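Local atomic coordinates of tail fiber protein (Acinetobacter phage AM24, PDB entry 5W5P), a protein that probably recognises and degrades the capsular polysaccharide of Acinetobacter baumannii, serving as the trimeric tailspike of a bacteriophage. Residues F391-S396 with E421-T426; T348-I353 with K381-Y386; A415-S420 with A437-A442; C492-N497 with T603-Y608; I334-E339 with I370-G375. All coordinates share one frame; numbering follows the deposited sequence.

Contact 1 (F391-S396 with E421-T426)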
# COMPACT_ATOMS: atom_id res chain seq x y z
N PHE A 391 10.25 15.03 -14.77
CA PHE A 391 9.26 16.08 -14.56
C PHE A 391 9.99 17.39 -14.28
O PHE A 391 11.20 17.41 -14.02
CB PHE A 391 8.31 15.73 -13.40
CG PHE A 391 8.99 15.59 -12.07
CD1 PHE A 391 9.52 14.37 -11.68
CD2 PHE A 391 9.10 16.67 -11.20
CE1 PHE A 391 10.15 14.23 -10.45
CE2 PHE A 391 9.72 16.54 -9.98
CZ PHE A 391 10.25 15.32 -9.60
N THR A 392 9.24 18.49 -14.34
CA THR A 392 9.73 19.80 -13.95
C THR A 392 8.86 20.33 -12.82
O THR A 392 7.63 20.42 -12.96
CB THR A 392 9.71 20.77 -15.13
OG1 THR A 392 10.32 20.15 -16.28
CG2 THR A 392 10.47 22.04 -14.80
N ALA A 393 9.48 20.64 -11.69
CA ALA A 393 8.79 21.21 -10.54
C ALA A 393 8.68 22.72 -10.68
O ALA A 393 9.42 23.36 -11.43
CB ALA A 393 9.51 20.85 -9.24
N SER A 394 7.73 23.30 -9.95
CA SER A 394 7.49 24.74 -9.96
C SER A 394 8.21 25.35 -8.77
O SER A 394 7.67 25.44 -7.67
CB SER A 394 5.99 25.04 -9.93
OG SER A 394 5.75 26.42 -9.72
N LEU A 395 9.46 25.77 -8.98
CA LEU A 395 10.31 26.22 -7.89
C LEU A 395 10.71 27.69 -8.00
O LEU A 395 11.66 28.11 -7.33
CB LEU A 395 11.56 25.34 -7.80
CG LEU A 395 11.33 23.87 -7.48
CD1 LEU A 395 12.59 23.07 -7.77
CD2 LEU A 395 10.91 23.71 -6.03
N SER A 396 10.02 28.48 -8.83
CA SER A 396 10.40 29.88 -8.98
C SER A 396 10.10 30.69 -7.72
O SER A 396 10.74 31.72 -7.47
CB SER A 396 9.71 30.50 -10.19
OG SER A 396 8.35 30.81 -9.91
N GLU A 421 17.19 16.36 -12.20
CA GLU A 421 18.03 17.07 -11.24
C GLU A 421 17.37 18.36 -10.79
O GLU A 421 16.77 19.09 -11.59
CB GLU A 421 19.41 17.36 -11.85
CG GLU A 421 19.36 18.22 -13.11
CD GLU A 421 19.61 17.42 -14.39
OE1 GLU A 421 20.67 17.62 -15.02
OE2 GLU A 421 18.73 16.60 -14.76
N GLY A 422 17.46 18.63 -9.49
CA GLY A 422 16.98 19.87 -8.90
C GLY A 422 15.48 20.00 -8.75
O GLY A 422 15.02 21.04 -8.28
N GLN A 423 14.70 18.98 -9.13
CA GLN A 423 13.25 19.07 -9.11
C GLN A 423 12.63 18.42 -7.88
O GLN A 423 11.40 18.42 -7.75
CB GLN A 423 12.67 18.45 -10.38
CG GLN A 423 13.24 19.01 -11.66
CD GLN A 423 13.25 20.52 -11.70
OE1 GLN A 423 12.20 21.16 -11.77
NE2 GLN A 423 14.44 21.11 -11.65
N VAL A 424 13.44 17.85 -6.99
CA VAL A 424 12.98 17.19 -5.79
C VAL A 424 13.59 17.89 -4.59
O VAL A 424 14.78 18.23 -4.59
CB VAL A 424 13.33 15.69 -5.78
CG1 VAL A 424 13.19 15.10 -4.39
CG2 VAL A 424 12.46 14.94 -6.78
N VAL A 425 12.78 18.11 -3.56
CA VAL A 425 13.20 18.82 -2.37
C VAL A 425 13.42 17.88 -1.18
O VAL A 425 14.40 18.01 -0.45
CB VAL A 425 12.20 19.94 -2.02
CG1 VAL A 425 12.20 20.23 -0.55
CG2 VAL A 425 12.55 21.20 -2.81
N THR A 426 12.53 16.90 -0.99
CA THR A 426 12.61 15.98 0.14
C THR A 426 12.81 14.56 -0.36
O THR A 426 12.01 14.07 -1.16
CB THR A 426 11.35 16.05 1.02
OG1 THR A 426 11.10 17.41 1.40
CG2 THR A 426 11.52 15.19 2.26
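Ala393 and Gln423 mark the closest backbone approach of two irregular loops, 391-396 and 421-426, with their CA atoms 5.1 Å apart. Both loops belong to the parallel beta-helix of the tailspike: the first follows strand 389-390, the second leads into strand 427-428. One side-chain hydrogen bond joins them. Ala393 N meets Gln423 OE1 at 2.8 Å, in the plane of the amide carbonyl and on a lone pair, with the N-H...O angle bent to 148°. The glutamine chain is kinked at chi2 (-49°), which turns CD back, and its other end is spoken for too: NE2 gives a nearly straight bond to Glu421 O, 3.1 Å away and practically in the amide plane. Gripped at OE1 and at NE2 by an N-H and a carbonyl, the amide has its rotation fixed and its two ends told apart. Phe391 and Gln423 slide past each other in opposite directions, ring carbon CE2 lying 3.5 Å from Gln423 CB. The edge of the same ring takes Val424 CG2 in its plane, 3.6 Å from CZ, the two side chains crossing at about a right angle. The backbone N of Phe391 is hydrogen-bonded to Ser420 OG. At the far end Leu395 O reaches Arg450 of the second subunit, and Val425 packs on Thr447 of that subunit, which places the loops at the trimer interface. Leu395 splits its two methyls: CD2 sits 4.4 Å from Val425 CG2, while CD1 rests 3.2 Å from Gly422 O.

Contact 2 (T348-I353 with K381-Y386)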
# COMPACT_ATOMS: atom_id res chain seq x y z
N THR A 348 13.20 7.08 -26.41
CA THR A 348 13.05 8.48 -26.79
C THR A 348 12.82 9.38 -25.57
O THR A 348 13.49 10.40 -25.41
CB THR A 348 11.91 8.64 -27.80
OG1 THR A 348 12.24 7.94 -29.00
CG2 THR A 348 11.70 10.11 -28.12
N LEU A 349 11.86 9.02 -24.71
CA LEU A 349 11.62 9.80 -23.50
C LEU A 349 12.72 9.63 -22.47
O LEU A 349 12.91 10.53 -21.64
CB LEU A 349 10.26 9.43 -22.90
CG LEU A 349 9.07 9.60 -23.85
CD1 LEU A 349 7.77 9.26 -23.14
CD2 LEU A 349 9.04 11.03 -24.40
N LYS A 350 13.44 8.51 -22.50
CA LYS A 350 14.56 8.23 -21.60
C LYS A 350 14.13 8.34 -20.14
O LYS A 350 14.77 9.00 -19.33
CB LYS A 350 15.75 9.14 -21.91
CG LYS A 350 16.36 8.88 -23.27
CD LYS A 350 17.55 9.78 -23.51
CE LYS A 350 18.19 9.51 -24.86
NZ LYS A 350 18.59 8.08 -25.00
N CYS A 351 13.03 7.66 -19.81
CA CYS A 351 12.54 7.62 -18.45
C CYS A 351 11.56 6.46 -18.32
O CYS A 351 10.96 6.02 -19.31
CB CYS A 351 11.88 8.94 -18.04
SG CYS A 351 10.30 9.30 -18.85
N LEU A 352 11.41 5.96 -17.09
CA LEU A 352 10.40 4.96 -16.80
C LEU A 352 9.05 5.60 -16.51
O LEU A 352 8.01 5.01 -16.84
CB LEU A 352 10.83 4.11 -15.61
CG LEU A 352 11.67 2.89 -15.97
CD1 LEU A 352 12.23 2.25 -14.72
CD2 LEU A 352 10.82 1.88 -16.76
N ILE A 353 9.05 6.78 -15.90
CA ILE A 353 7.82 7.49 -15.57
C ILE A 353 8.01 8.96 -15.93
O ILE A 353 9.05 9.55 -15.62
CB ILE A 353 7.46 7.35 -14.08
CG1 ILE A 353 7.09 5.90 -13.76
CG2 ILE A 353 6.31 8.28 -13.72
CD1 ILE A 353 6.98 5.61 -12.28
N LYS A 381 22.47 3.29 -17.49
CA LYS A 381 23.30 3.52 -16.32
C LYS A 381 24.18 4.76 -16.48
O LYS A 381 24.40 5.48 -15.50
CB LYS A 381 24.16 2.28 -16.04
CG LYS A 381 23.35 1.08 -15.58
CD LYS A 381 24.22 -0.15 -15.45
CE LYS A 381 23.40 -1.35 -15.01
NZ LYS A 381 24.24 -2.57 -14.96
N ALA A 382 24.67 5.03 -17.69
CA ALA A 382 25.58 6.14 -17.95
C ALA A 382 24.99 7.19 -18.89
O ALA A 382 25.73 8.08 -19.34
CB ALA A 382 26.90 5.62 -18.53
N ASP A 383 23.70 7.12 -19.18
CA ASP A 383 23.03 8.09 -20.05
C ASP A 383 22.69 9.33 -19.23
O ASP A 383 21.75 9.31 -18.43
CB ASP A 383 21.78 7.46 -20.65
CG ASP A 383 21.16 8.30 -21.76
OD1 ASP A 383 21.41 9.52 -21.81
OD2 ASP A 383 20.40 7.72 -22.57
N VAL A 384 23.44 10.42 -19.45
CA VAL A 384 23.24 11.64 -18.66
C VAL A 384 21.86 12.25 -18.88
O VAL A 384 21.41 13.05 -18.07
CB VAL A 384 24.34 12.68 -18.95
CG1 VAL A 384 25.73 12.06 -18.82
CG2 VAL A 384 24.16 13.32 -20.33
N ASN A 385 21.18 11.87 -19.96
CA ASN A 385 19.85 12.40 -20.25
C ASN A 385 18.74 11.51 -19.72
O ASN A 385 17.57 11.79 -19.98
CB ASN A 385 19.67 12.61 -21.75
CG ASN A 385 20.36 13.88 -22.24
OD1 ASN A 385 19.99 14.98 -21.83
ND2 ASN A 385 21.36 13.72 -23.10
N TYR A 386 19.07 10.46 -18.97
CA TYR A 386 18.08 9.54 -18.43
C TYR A 386 17.80 9.85 -16.96
O TYR A 386 18.72 10.16 -16.20
CB TYR A 386 18.53 8.08 -18.56
CG TYR A 386 17.54 7.12 -17.94
CD1 TYR A 386 16.51 6.58 -18.70
CD2 TYR A 386 17.62 6.77 -16.60
CE1 TYR A 386 15.59 5.72 -18.15
CE2 TYR A 386 16.70 5.91 -16.04
CZ TYR A 386 15.68 5.39 -16.81
OH TYR A 386 14.77 4.53 -16.24
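Lys350 and Tyr386 lie with their CA atoms 4.9 Å apart, where the chain leaving helix 346-349 passes a type I beta turn running from Asp383 to Tyr386. Lys350 is the first residue to break the helical path, and its positive phi (56°) marks the exit. An Asx turn overlaps the beta turn, Asp383 OD1 accepting from Asn385 N at 3.0 Å from above the carboxylate plane. The other oxygen does the long-range work: Lys350 NZ, at 3.1 Å, meets Asp383 OD2 on its syn lone pair, in a salt bridge whose side chains cross at about a right angle. The lysine stays extended until its last torsion, passing CD within 3.9 Å of Asn385 CB. Deeper in, the Tyr386 ring lies against the opposite backbone, CD1 only 3.0 Å from Lys350 O, and its hydroxyl touches Leu352 CG at 3.5 Å. That hydroxyl is hydrogen-bonded to Asp388, while Lys390 NZ reaches the carbonyls of Leu349 and Asn385, tying both segments together. With one carboxylate oxygen shaping the turn and the other holding the lysine, Asp383 probably keeps its negative charge, and that charge would be partly balanced by Lys350.

Contact 3 (A415-S420 with A437-A442)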
# COMPACT_ATOMS: atom_id res chain seq x y z
N ALA A 415 20.47 3.51 -12.25
CA ALA A 415 20.50 4.32 -13.45
C ALA A 415 21.31 5.58 -13.19
O ALA A 415 21.77 5.84 -12.08
CB ALA A 415 19.08 4.64 -13.89
N TYR A 416 21.49 6.39 -14.24
CA TYR A 416 22.22 7.64 -14.06
C TYR A 416 21.53 8.53 -13.04
O TYR A 416 22.18 9.10 -12.16
CB TYR A 416 22.37 8.36 -15.39
CG TYR A 416 23.37 9.48 -15.31
CD1 TYR A 416 24.74 9.21 -15.31
CD2 TYR A 416 22.97 10.80 -15.22
CE1 TYR A 416 25.67 10.23 -15.22
CE2 TYR A 416 23.89 11.83 -15.13
CZ TYR A 416 25.24 11.53 -15.13
OH TYR A 416 26.16 12.55 -15.05
N ARG A 417 20.20 8.64 -13.12
CA ARG A 417 19.45 9.46 -12.19
C ARG A 417 18.13 8.79 -11.87
O ARG A 417 17.56 8.05 -12.68
CB ARG A 417 19.20 10.86 -12.75
CG ARG A 417 20.31 11.86 -12.46
CD ARG A 417 19.87 13.27 -12.78
NE ARG A 417 20.91 14.25 -12.48
CZ ARG A 417 21.78 14.71 -13.37
NH1 ARG A 417 21.74 14.29 -14.63
NH2 ARG A 417 22.69 15.59 -12.99
N MSE A 418 17.63 9.06 -10.67
CA MSE A 418 16.32 8.58 -10.27
C MSE A 418 15.23 9.60 -10.62
O MSE A 418 14.08 9.22 -10.88
CB MSE A 418 16.29 8.26 -8.78
CG MSE A 418 15.10 7.42 -8.37
SE MSE A 418 14.94 7.24 -6.44
CE MSE A 418 16.51 6.14 -6.11
N TRP A 419 15.60 10.88 -10.64
CA TRP A 419 14.65 11.94 -10.97
C TRP A 419 15.40 13.08 -11.65
O TRP A 419 16.63 13.16 -11.60
CB TRP A 419 13.89 12.42 -9.73
CG TRP A 419 14.77 13.00 -8.65
CD1 TRP A 419 15.31 14.25 -8.62
CD2 TRP A 419 15.19 12.35 -7.45
NE1 TRP A 419 16.04 14.42 -7.47
CE2 TRP A 419 15.99 13.26 -6.74
CE3 TRP A 419 14.98 11.08 -6.91
CZ2 TRP A 419 16.57 12.95 -5.51
CZ3 TRP A 419 15.56 10.77 -5.69
CH2 TRP A 419 16.34 11.70 -5.01
N SER A 420 14.64 13.97 -12.29
CA SER A 420 15.22 15.14 -12.92
C SER A 420 15.95 15.99 -11.88
O SER A 420 15.40 16.30 -10.82
CB SER A 420 14.13 15.98 -13.60
OG SER A 420 13.49 15.26 -14.63
N ALA A 437 24.03 10.41 -4.88
CA ALA A 437 22.90 11.27 -4.57
C ALA A 437 23.16 12.72 -4.98
O ALA A 437 22.23 13.43 -5.38
CB ALA A 437 22.57 11.20 -3.09
N ARG A 438 24.42 13.16 -4.90
CA ARG A 438 24.72 14.57 -5.12
C ARG A 438 24.34 15.02 -6.52
O ARG A 438 23.92 16.17 -6.72
CB ARG A 438 26.21 14.82 -4.86
CG ARG A 438 26.58 16.29 -4.81
CD ARG A 438 28.07 16.48 -4.56
NE ARG A 438 28.49 16.03 -3.24
CZ ARG A 438 28.31 16.74 -2.13
NH1 ARG A 438 27.71 17.92 -2.19
NH2 ARG A 438 28.72 16.26 -0.96
N ARG A 439 24.46 14.13 -7.51
CA ARG A 439 24.14 14.43 -8.90
C ARG A 439 22.68 14.86 -9.09
O ARG A 439 22.36 15.54 -10.08
CB ARG A 439 24.48 13.20 -9.74
CG ARG A 439 23.70 13.00 -11.03
CD ARG A 439 23.96 11.62 -11.60
NE ARG A 439 25.37 11.26 -11.55
CZ ARG A 439 25.84 10.03 -11.72
NH1 ARG A 439 25.01 9.02 -11.96
NH2 ARG A 439 27.14 9.80 -11.65
N HIS A 440 21.79 14.50 -8.17
CA HIS A 440 20.39 14.87 -8.27
C HIS A 440 20.13 16.32 -7.86
O HIS A 440 19.01 16.80 -8.07
CB HIS A 440 19.53 13.93 -7.43
CG HIS A 440 19.60 12.50 -7.89
ND1 HIS A 440 20.73 11.73 -7.75
CD2 HIS A 440 18.68 11.72 -8.50
CE1 HIS A 440 20.51 10.53 -8.25
NE2 HIS A 440 19.27 10.49 -8.71
N GLN A 441 21.13 17.01 -7.31
CA GLN A 441 20.99 18.38 -6.82
C GLN A 441 19.84 18.51 -5.82
O GLN A 441 19.06 19.47 -5.85
CB GLN A 441 20.80 19.37 -7.97
CG GLN A 441 21.67 19.12 -9.19
CD GLN A 441 23.14 19.18 -8.87
OE1 GLN A 441 23.57 20.00 -8.06
NE2 GLN A 441 23.92 18.32 -9.51
N ALA A 442 19.72 17.54 -4.93
CA ALA A 442 18.62 17.56 -3.99
C ALA A 442 19.13 17.73 -2.56
O ALA A 442 20.25 17.32 -2.24
CB ALA A 442 17.79 16.27 -4.08
O HOH W 1 16.29 17.42 -6.64
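Arg439 and Tyr416 meet by both charge and shape: NH1 gives a nearly straight bond to Tyr416 O, 2.8 Å away, in the carbonyl plane on a lone pair, while the guanidinium lies flat on the phenol ring, planes 7° apart and CZ 3.9 Å from the ring centroid. This is a stacked cation-pi pair, with Arg439 CD over the same ring as a CH-pi partner. In return, Arg417 grips Arg439 O side-on. Its NE and NH2, the latter at 2.9 Å, both donate to that one oxygen from the same face of the carbonyl plane. His440 links backbone to backbone. NE2 accepts from Met418 N at 2.9 Å in an almost linear bond (174°), and ND1 donates to Ala437 O, 3.3 Å away, a carbonyl that also takes His440 N. An acceptor at NE2 and a donor at ND1 suit a neutral imidazole, with the proton probably on ND1. The histidine turns its edge to the face of Trp419, its CD2 over the ring centre and the centroids 4.5 Å apart. Trp419 NE1 is satisfied by a water that donates onward to His440 O. Around this core, Trp419 stacks on Phe408 and touches Gln427 of strand 427-428, His440 meets Phe432 of strand 431-432, and the backbones of Met418 and Ser420 bond to Val389 of strand 389-390, so the two loops lie against these short strands of the beta-helix.

Contact 4 (C492-N497 with T603-Y608)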
# COMPACT_ATOMS: atom_id res chain seq x y z
N CYS A 492 31.16 13.78 20.73
CA CYS A 492 30.26 14.51 19.85
C CYS A 492 30.42 16.00 20.12
O CYS A 492 31.07 16.41 21.09
CB CYS A 492 28.80 14.08 20.05
SG CYS A 492 28.17 14.33 21.73
N THR A 493 29.84 16.80 19.24
CA THR A 493 29.71 18.24 19.43
C THR A 493 28.25 18.63 19.25
O THR A 493 27.45 17.85 18.72
CB THR A 493 30.61 19.02 18.47
OG1 THR A 493 30.32 18.64 17.11
CG2 THR A 493 32.07 18.74 18.77
N ALA A 494 27.91 19.84 19.69
CA ALA A 494 26.51 20.23 19.73
C ALA A 494 26.40 21.74 19.91
O ALA A 494 27.31 22.39 20.43
CB ALA A 494 25.76 19.51 20.85
N ASP A 495 25.26 22.27 19.48
CA ASP A 495 24.85 23.64 19.74
C ASP A 495 23.70 23.64 20.75
O ASP A 495 22.97 22.65 20.89
CB ASP A 495 24.39 24.35 18.46
CG ASP A 495 25.51 24.53 17.45
OD1 ASP A 495 26.70 24.41 17.84
OD2 ASP A 495 25.20 24.78 16.27
N MSE A 496 23.55 24.75 21.45
CA MSE A 496 22.48 24.91 22.42
C MSE A 496 21.73 26.23 22.23
O MSE A 496 22.35 27.30 22.20
CB MSE A 496 23.02 24.85 23.85
CG MSE A 496 23.32 23.46 24.36
SE MSE A 496 23.96 23.50 26.21
CE MSE A 496 22.24 23.51 27.14
N ASN A 497 20.42 26.15 22.09
CA ASN A 497 19.54 27.32 22.08
C ASN A 497 18.76 27.30 23.39
O ASN A 497 17.83 26.51 23.56
CB ASN A 497 18.61 27.30 20.87
CG ASN A 497 17.83 28.59 20.71
OD1 ASN A 497 18.27 29.52 20.03
ND2 ASN A 497 16.66 28.66 21.34
N THR A 603 15.29 24.60 26.37
CA THR A 603 16.55 24.31 25.69
C THR A 603 16.31 23.41 24.48
O THR A 603 15.67 22.36 24.61
CB THR A 603 17.54 23.64 26.64
OG1 THR A 603 17.79 24.49 27.76
CG2 THR A 603 18.84 23.36 25.91
N THR A 604 16.82 23.82 23.33
CA THR A 604 16.80 23.00 22.12
C THR A 604 18.23 22.80 21.64
O THR A 604 18.95 23.78 21.41
CB THR A 604 15.95 23.65 21.01
OG1 THR A 604 14.60 23.80 21.47
CG2 THR A 604 15.95 22.78 19.77
N MSE A 605 18.64 21.55 21.50
CA MSE A 605 20.01 21.24 21.10
C MSE A 605 20.10 20.71 19.67
O MSE A 605 19.21 20.00 19.20
CB MSE A 605 20.62 20.23 22.07
CG MSE A 605 20.79 20.76 23.49
SE MSE A 605 21.77 19.54 24.67
CE MSE A 605 23.50 19.58 23.75
N THR A 606 21.17 21.09 18.98
CA THR A 606 21.52 20.58 17.65
C THR A 606 22.82 19.79 17.82
O THR A 606 23.89 20.39 17.93
CB THR A 606 21.69 21.72 16.64
OG1 THR A 606 20.51 22.54 16.62
CG2 THR A 606 21.94 21.17 15.24
N ILE A 607 22.74 18.46 17.84
CA ILE A 607 23.89 17.61 18.12
C ILE A 607 24.50 17.12 16.81
O ILE A 607 23.80 16.57 15.96
CB ILE A 607 23.50 16.42 19.02
CG1 ILE A 607 22.94 16.92 20.35
CG2 ILE A 607 24.69 15.49 19.23
CD1 ILE A 607 21.85 16.04 20.92
N TYR A 608 25.81 17.32 16.66
CA TYR A 608 26.56 16.83 15.51
C TYR A 608 27.29 15.57 15.95
O TYR A 608 28.31 15.64 16.65
CB TYR A 608 27.52 17.90 15.00
CG TYR A 608 26.86 19.25 14.80
CD1 TYR A 608 26.16 19.54 13.63
CD2 TYR A 608 26.90 20.22 15.79
CE1 TYR A 608 25.54 20.77 13.45
CE2 TYR A 608 26.29 21.44 15.63
CZ TYR A 608 25.61 21.72 14.45
OH TYR A 608 25.00 22.94 14.29
O HOH W 2 30.71 16.14 15.54
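Tyr608 turns the edge of its ring to Asp495, whose CG lies in the ring plane. The hydroxyl donates to Asp495 OD2 at 2.7 Å, but the carboxylate is turned 72° from the ring, and OH comes in from above the carboxylate plane, 54° out of it. The other carboxylate oxygen, OD1, forms a salt bridge with Lys516 of the second subunit, so each carboxylate oxygen has a partner and the lysine would offset the charge. Asn497, also flat, is held from outside: OD1 by Lys516 of its own chain, ND2 by Thr493 OG1 of the third subunit. Tyr608, Asp495 and Asn497 share a face of the sheet with Thr493, Thr604 and Thr606. The two segments are adjacent inner strands, 492-503 and 598-608, of a five-stranded antiparallel sheet in the C-terminal region, directed 160° apart. Three hydrogen-bonded pairs, Thr493 with Tyr608, Asp495 with Thr606 and Asn497 with Thr604, each carry two backbone bonds, and the non-hydrogen-bonded pairs alternate with them. On the opposite face Met496 and Met605, both selenomethionine, lie side by side with CG 3.8 Å from CG. Met605 CE comes 3.7 Å from Ala494 CB, and Met496 CE 3.6 Å from Thr603 CG2. A water bridges the end of the ladder: it donates to Tyr608 O and accepts, at 3.0 Å, from Thr493 OG1, which is also hydrogen-bonded to Asn497 ND2 of the second subunit.

Contact 5 (I334-E339 with I370-G375)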
# COMPACT_ATOMS: atom_id res chain seq x y z
N ILE A 334 4.27 2.70 -5.03
CA ILE A 334 4.84 1.98 -3.89
C ILE A 334 5.25 0.58 -4.33
O ILE A 334 4.40 -0.23 -4.72
CB ILE A 334 3.86 1.92 -2.71
CG1 ILE A 334 3.26 3.30 -2.43
CG2 ILE A 334 4.53 1.30 -1.48
CD1 ILE A 334 2.41 3.37 -1.17
N GLY A 335 6.54 0.30 -4.27
CA GLY A 335 7.02 -1.07 -4.35
C GLY A 335 7.00 -1.69 -5.73
O GLY A 335 6.92 -2.92 -5.83
N ASN A 336 7.07 -0.89 -6.79
CA ASN A 336 7.12 -1.47 -8.12
C ASN A 336 8.46 -2.16 -8.36
O ASN A 336 9.47 -1.88 -7.70
CB ASN A 336 6.88 -0.40 -9.18
CG ASN A 336 5.44 0.04 -9.23
OD1 ASN A 336 4.53 -0.77 -9.46
ND2 ASN A 336 5.20 1.33 -8.98
N TYR A 337 8.45 -3.08 -9.32
CA TYR A 337 9.63 -3.86 -9.70
C TYR A 337 9.90 -3.56 -11.17
O TYR A 337 9.17 -4.03 -12.06
CB TYR A 337 9.38 -5.35 -9.45
CG TYR A 337 10.51 -6.30 -9.84
CD1 TYR A 337 10.73 -6.65 -11.17
CD2 TYR A 337 11.32 -6.88 -8.87
CE1 TYR A 337 11.73 -7.52 -11.52
CE2 TYR A 337 12.33 -7.76 -9.22
CZ TYR A 337 12.53 -8.08 -10.55
OH TYR A 337 13.53 -8.95 -10.90
N PHE A 338 10.94 -2.77 -11.43
CA PHE A 338 11.40 -2.48 -12.78
C PHE A 338 12.72 -3.18 -13.03
O PHE A 338 13.62 -3.15 -12.18
CB PHE A 338 11.56 -0.97 -12.98
CG PHE A 338 10.32 -0.18 -12.73
CD1 PHE A 338 9.32 -0.10 -13.69
CD2 PHE A 338 10.15 0.50 -11.53
CE1 PHE A 338 8.17 0.64 -13.46
CE2 PHE A 338 9.00 1.24 -11.29
CZ PHE A 338 8.01 1.31 -12.25
N GLU A 339 12.84 -3.81 -14.20
CA GLU A 339 14.04 -4.57 -14.54
C GLU A 339 14.26 -4.56 -16.05
O GLU A 339 13.42 -5.07 -16.80
CB GLU A 339 13.94 -6.01 -14.03
CG GLU A 339 15.18 -6.85 -14.31
CD GLU A 339 16.44 -6.25 -13.70
OE1 GLU A 339 16.38 -5.79 -12.54
OE2 GLU A 339 17.49 -6.25 -14.37
N ILE A 370 7.77 5.27 -3.00
CA ILE A 370 8.26 4.51 -1.85
C ILE A 370 8.64 3.11 -2.31
O ILE A 370 7.81 2.40 -2.88
CB ILE A 370 7.22 4.44 -0.72
CG1 ILE A 370 6.76 5.85 -0.33
CG2 ILE A 370 7.78 3.69 0.48
CD1 ILE A 370 5.59 5.86 0.61
N GLY A 371 9.90 2.73 -2.07
CA GLY A 371 10.30 1.34 -2.17
C GLY A 371 10.29 0.72 -3.54
O GLY A 371 10.12 -0.50 -3.66
N ASN A 372 10.47 1.51 -4.59
CA ASN A 372 10.58 0.98 -5.94
C ASN A 372 12.02 0.54 -6.23
O ASN A 372 12.97 1.09 -5.67
CB ASN A 372 10.15 2.02 -6.97
CG ASN A 372 8.74 2.51 -6.75
OD1 ASN A 372 7.78 1.87 -7.18
ND2 ASN A 372 8.60 3.64 -6.06
N GLN A 373 12.16 -0.47 -7.09
CA GLN A 373 13.46 -0.83 -7.64
C GLN A 373 13.48 -0.42 -9.10
O GLN A 373 12.70 -0.95 -9.91
CB GLN A 373 13.75 -2.32 -7.51
CG GLN A 373 14.99 -2.74 -8.28
CD GLN A 373 15.15 -4.25 -8.37
OE1 GLN A 373 14.75 -4.87 -9.36
NE2 GLN A 373 15.75 -4.84 -7.35
N PHE A 374 14.37 0.50 -9.44
CA PHE A 374 14.56 0.94 -10.82
C PHE A 374 15.79 0.25 -11.40
O PHE A 374 16.87 0.83 -11.53
CB PHE A 374 14.69 2.45 -10.88
CG PHE A 374 13.52 3.20 -10.30
CD1 PHE A 374 12.32 3.28 -10.98
CD2 PHE A 374 13.64 3.85 -9.08
CE1 PHE A 374 11.24 3.99 -10.45
CE2 PHE A 374 12.57 4.55 -8.54
CZ PHE A 374 11.37 4.62 -9.23
N GLY A 375 15.62 -1.03 -11.72
CA GLY A 375 16.69 -1.82 -12.31
C GLY A 375 16.86 -1.53 -13.79
O GLY A 375 16.05 -1.97 -14.61
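Asn336 and Asn372, on successive coils, lie side by side and point the same way, their amide planes 20° apart. Asn372 OD1 accepts from Asn336 N at 2.9 Å, the donor standing above the carbonyl plane, and more weakly from Asn336 ND2. This is a step of an asparagine ladder of the kind found at turns of parallel beta-helices. The coils around it are bound in register: Gly335 N donates to Ile370 O at 2.8 Å, then Gln373 N to Asn336 O, Phe338 N to Gln373 O and Gly375 N to Phe338 O. The strands 337-339 and 373-375 run 8° from parallel, their axes 4.7 Å apart. Gly335 and Gly371, both with positive phi, turn the chain just before each asparagine. Phe338 and Phe374 also lie side by side: matching chi1 (-57°) sets both CG atoms alike, and similar second torsions keep the rings near parallel, though slid apart so that they barely overlap, with Phe338 CD2 meeting Phe374 CD1 at 3.6 Å. Outward, Leu352 packs on both rings and Phe322 meets Phe338 edge-to-face. Ile334 and Ile370 form a third file, Ile334 packing on Ile334 of both other subunits. The asparagine ladder continues to either side: Asn336 OD1 accepts from Asn314 N and its ND2 reaches Cys311 O, while Asn372 ND2 bonds to Asn411 OD1 and Phe333 O. The buried amides of Asn336 and Asn372 thus have partners in the backbone or the next asparagine, consistent with a ladder whose polar groups are satisfied within the coils.

Overall arrangement
Four of the five contacts lie on the parallel beta-helix, and contact 4 on the separate C-terminal antiparallel sheet, with its centre about 42 Å from that of contact 2. Contacts 5 and 2 alternate along the chain and touch where Leu352 packs on Phe338 and Phe374; strand 331-339 leads to helix 346-349. Contact 3 is central to the group, about 11 Å from contact 2 and about 12 Å from contact 1 between centres, and touches contact 5 as well. Contacts 1 and 3 alternate in sequence, so successive coils are stitched by loops outside the strands. Contacts 1, 3, 4 and 5 also touch the second subunit, so both the beta-helix and the C-terminal sheet meet neighbouring subunits.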